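PDB 5MUI: beta-galactosidase, which probably acts as an arabinofuranosidase, a glycoside hydrolase that removes arabinofuranose from the plant pectin rhamnogalacturonan II in the gut. Local coordinates for residues Q240-A245 with T269-A274. Sequence-based numbering, arbitrary orientation.
Sequences QRVGIA and TITGDA. Unlike the reference sequence in segment 240-245: Gln240 (reference Glu). With FUB (beta-L-arabinofuranose), chain B.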
ATOM      1  N   GLN A 240      -0.855  -8.223 -12.532  1.00 19.47           N
ATOM      2  CA  GLN A 240      -1.539  -7.233 -11.703  1.00 19.00           C
ATOM      3  C   GLN A 240      -1.349  -5.822 -12.254  1.00 18.49           C
ATOM      4  O   GLN A 240      -0.232  -5.436 -12.615  1.00 19.69           O
ATOM      5  CB  GLN A 240      -1.045  -7.253 -10.258  1.00 19.96           C
ATOM      6  CG  GLN A 240      -1.512  -8.451  -9.467  1.00 22.08           C
ATOM      7  CD  GLN A 240      -1.009  -8.410  -8.018  1.00 23.15           C
ATOM      8  OE1 GLN A 240      -0.927  -7.329  -7.403  1.00 24.22           O
ATOM      9  NE2 GLN A 240      -0.653  -9.579  -7.479  1.00 25.01           N
ATOM     10  N   ARG A 241      -2.442  -5.061 -12.300  1.00 17.85           N
ATOM     11  CA  ARG A 241      -2.461  -3.732 -12.869  1.00 17.74           C
ATOM     12  C   ARG A 241      -3.230  -2.765 -11.965  1.00 18.72           C
ATOM     13  O   ARG A 241      -3.925  -3.203 -11.058  1.00 18.27           O
ATOM     14  CB  ARG A 241      -3.096  -3.784 -14.264  1.00 18.41           C
ATOM     15  CG  ARG A 241      -2.443  -4.812 -15.201  1.00 19.12           C
ATOM     16  CD  ARG A 241      -3.239  -5.117 -16.464  1.00 20.98           C
ATOM     17  NE  ARG A 241      -2.596  -6.149 -17.307  1.00 20.55           N
ATOM     18  CZ  ARG A 241      -2.765  -7.469 -17.188  1.00 21.25           C
ATOM     19  NH1 ARG A 241      -3.548  -8.007 -16.263  1.00 22.74           N
ATOM     20  NH2 ARG A 241      -2.136  -8.279 -18.025  1.00 22.48           N
ATOM     21  N   VAL A 242      -3.126  -1.455 -12.253  1.00 17.60           N
ATOM     22  CA  VAL A 242      -3.684  -0.381 -11.439  1.00 17.77           C
ATOM     23  C   VAL A 242      -4.815   0.324 -12.197  1.00 17.64           C
ATOM     24  O   VAL A 242      -4.677   0.690 -13.402  1.00 17.79           O
ATOM     25  CB  VAL A 242      -2.598   0.663 -11.040  1.00 18.82           C
ATOM     26  CG1 VAL A 242      -3.203   1.903 -10.392  1.00 20.24           C
ATOM     27  CG2 VAL A 242      -1.556   0.049 -10.110  1.00 20.91           C
ATOM     28  N   GLY A 243      -5.918   0.527 -11.487  1.00 17.28           N
ATOM     29  CA  GLY A 243      -7.088   1.257 -11.994  1.00 17.72           C
ATOM     30  C   GLY A 243      -7.770   2.156 -10.988  1.00 17.73           C
ATOM     31  O   GLY A 243      -7.391   2.221  -9.815  1.00 18.23           O
ATOM     32  N   ILE A 244      -8.817   2.832 -11.462  1.00 17.99           N
ATOM     33  CA  ILE A 244      -9.537   3.843 -10.723  1.00 17.63           C
ATOM     34  C   ILE A 244     -11.046   3.498 -10.545  1.00 18.39           C
ATOM     35  O   ILE A 244     -11.684   2.970 -11.477  1.00 18.16           O
ATOM     36  CB  ILE A 244      -9.381   5.197 -11.452  1.00 18.88           C
ATOM     37  CG1 ILE A 244      -7.939   5.705 -11.311  1.00 19.17           C
ATOM     38  CG2 ILE A 244     -10.320   6.261 -10.879  1.00 18.62           C
ATOM     39  CD1 ILE A 244      -7.609   6.816 -12.289  1.00 21.15           C
ATOM     40  N   ALA A 245     -11.588   3.780  -9.361  1.00 17.97           N
ATOM     41  CA  ALA A 245     -13.039   3.856  -9.159  1.00 19.10           C
ATOM     42  C   ALA A 245     -13.428   5.169  -8.474  1.00 19.18           C
ATOM     43  O   ALA A 245     -12.597   5.823  -7.836  1.00 19.54           O
ATOM     44  CB  ALA A 245     -13.554   2.639  -8.394  1.00 19.40           C
ATOM     45  N   THR A 269       3.891 -10.234 -14.643  1.00 26.22           N
ATOM     46  CA  THR A 269       4.428  -9.007 -14.023  1.00 23.62           C
ATOM     47  C   THR A 269       3.369  -8.351 -13.143  1.00 22.40           C
ATOM     48  O   THR A 269       2.177  -8.325 -13.493  1.00 21.82           O
ATOM     49  CB  THR A 269       4.932  -8.012 -15.081  1.00 25.05           C
ATOM     50  OG1 THR A 269       6.004  -8.600 -15.811  1.00 27.42           O
ATOM     51  CG2 THR A 269       5.477  -6.766 -14.458  1.00 25.95           C
ATOM     52  N   ILE A 270       3.821  -7.866 -11.980  1.00 21.57           N
ATOM     53  CA  ILE A 270       2.981  -7.206 -10.967  1.00 20.35           C
ATOM     54  C   ILE A 270       3.350  -5.719 -10.937  1.00 20.63           C
ATOM     55  O   ILE A 270       4.522  -5.357 -10.818  1.00 19.30           O
ATOM     56  CB  ILE A 270       3.187  -7.816  -9.557  1.00 20.79           C
ATOM     57  CG1 ILE A 270       2.613  -9.248  -9.503  1.00 22.04           C
ATOM     58  CG2 ILE A 270       2.575  -6.896  -8.469  1.00 21.11           C
ATOM     59  CD1 ILE A 270       3.023 -10.080  -8.306  1.00 22.87           C
ATOM     60  N   THR A 271       2.338  -4.879 -11.098  1.00 20.50           N
ATOM     61  CA  THR A 271       2.407  -3.453 -10.804  1.00 23.45           C
ATOM     62  C   THR A 271       1.349  -3.159  -9.733  1.00 24.04           C
ATOM     63  O   THR A 271       0.139  -3.497  -9.917  1.00 23.44           O
ATOM     64  CB  THR A 271       2.128  -2.649 -12.088  1.00 25.55           C
ATOM     65  OG1 THR A 271       3.009  -3.118 -13.132  1.00 28.21           O
ATOM     66  CG2 THR A 271       2.326  -1.166 -11.864  1.00 25.82           C
ATOM     67  N   GLY A 272       1.775  -2.572  -8.613  1.00 22.92           N
ATOM     68  CA  GLY A 272       0.896  -2.472  -7.462  1.00 24.73           C
ATOM     69  C   GLY A 272       1.167  -1.438  -6.396  1.00 25.24           C
ATOM     70  O   GLY A 272       2.140  -0.661  -6.448  1.00 22.66           O
ATOM     71  N   ASP A 273       0.269  -1.472  -5.406  1.00 26.85           N
ATOM     72  CA  ASP A 273       0.282  -0.614  -4.195  1.00 25.77           C
ATOM     73  C   ASP A 273       0.613   0.845  -4.521  1.00 26.50           C
ATOM     74  O   ASP A 273       1.621   1.407  -4.032  1.00 26.78           O
ATOM     75  CB  ASP A 273       1.214  -1.199  -3.091  1.00 27.96           C
ATOM     76  CG  ASP A 273       0.673  -2.510  -2.472  1.00 30.94           C
ATOM     77  OD1 ASP A 273      -0.094  -3.237  -3.135  1.00 31.23           O
ATOM     78  OD2 ASP A 273       1.026  -2.837  -1.321  1.00 32.03           O
ATOM     79  N   ALA A 274      -0.254   1.453  -5.338  1.00 24.74           N
ATOM     80  CA  ALA A 274      -0.133   2.868  -5.719  1.00 23.64           C
ATOM     81  C   ALA A 274      -0.335   3.770  -4.482  1.00 23.21           C
ATOM     82  O   ALA A 274      -1.215   3.493  -3.650  1.00 24.73           O
ATOM     83  CB  ALA A 274      -1.145   3.219  -6.800  1.00 23.84           C
TER
HETATM   84  O5  FUB B   6       0.555  -5.254  -0.642  1.00 30.64           O
HETATM   85  C5  FUB B   6      -0.610  -6.109  -0.601  1.00 29.84           C
HETATM   86  C4  FUB B   6      -0.884  -6.947  -1.858  1.00 28.02           C
HETATM   87  O4  FUB B   6      -0.359  -8.284  -1.741  1.00 28.27           O
HETATM   88  C3  FUB B   6      -0.346  -6.430  -3.174  1.00 26.15           C
HETATM   89  O3  FUB B   6      -1.187  -5.406  -3.734  1.00 28.39           O
HETATM   90  C2  FUB B   6      -0.308  -7.712  -4.012  1.00 26.11           C
HETATM   91  O2  FUB B   6       0.601  -7.652  -5.123  1.00 25.39           O
HETATM   92  C1  FUB B   6       0.013  -8.831  -3.014  1.00 25.59           C
HETATM   93  O   HOH W   1       1.492  -4.648 -14.714  1.00 27.46           O
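Gln240 and Ile270 form a single backbone bridge, and the segments 240-245 and 270-274 run the same general way, 45° apart. Gln240 N donates to Thr269 O (3.2 Å), and Thr271 N donates to Gln240 O (3.0 Å). A water also donates to Gln240 O and joins it to Thr271 OG1, which bonds to His264 as well. Beyond this point the strands separate; Val242 CG1 still touches Ala274 CB at 4.3 Å.

The side chains of Gln240 and Ile270 lie side by side and point the same way, into the glycan pocket. CG of Gln240 stands anti to its carbonyl carbon (chi1 -73°), and the extended chain carries the amide along Ile270 to the arabinofuranose. Ile270 CG2 lies 3.7 Å from Gln240 OE1. Gln240 OE1 accepts a hydrogen bond from arabinofuranose O2 (2.8 Å), and Gln240 NE2 gives a weak, bent one to the same O2. The position is Glu in the reference sequence, so this amide contact belongs to the deposited variant.

Asp273 holds the arabinofuranose at O3 and O5 with its two carboxylate oxygens. Sugar O3 donates to Asp273 OD1 (2.5 Å) and sugar O5 to Asp273 OD2 (2.6 Å). With an alanine here, both hydroxyls would lose their acceptor, and the sugar would probably be freer to shift in the pocket.

Lys334 and Asn227 also bond to the arabinofuranose; a galactose touches both Gln240 and Ile270, and a rhamnose touches Ile270. The contact joins two successive four-stranded antiparallel sheets of a five-bladed beta-propeller. Strand 222-231 flanks Gln240's strand, and strand 282-290 flanks that of Ile270, with Phe288 against both Ile270 and Asp273.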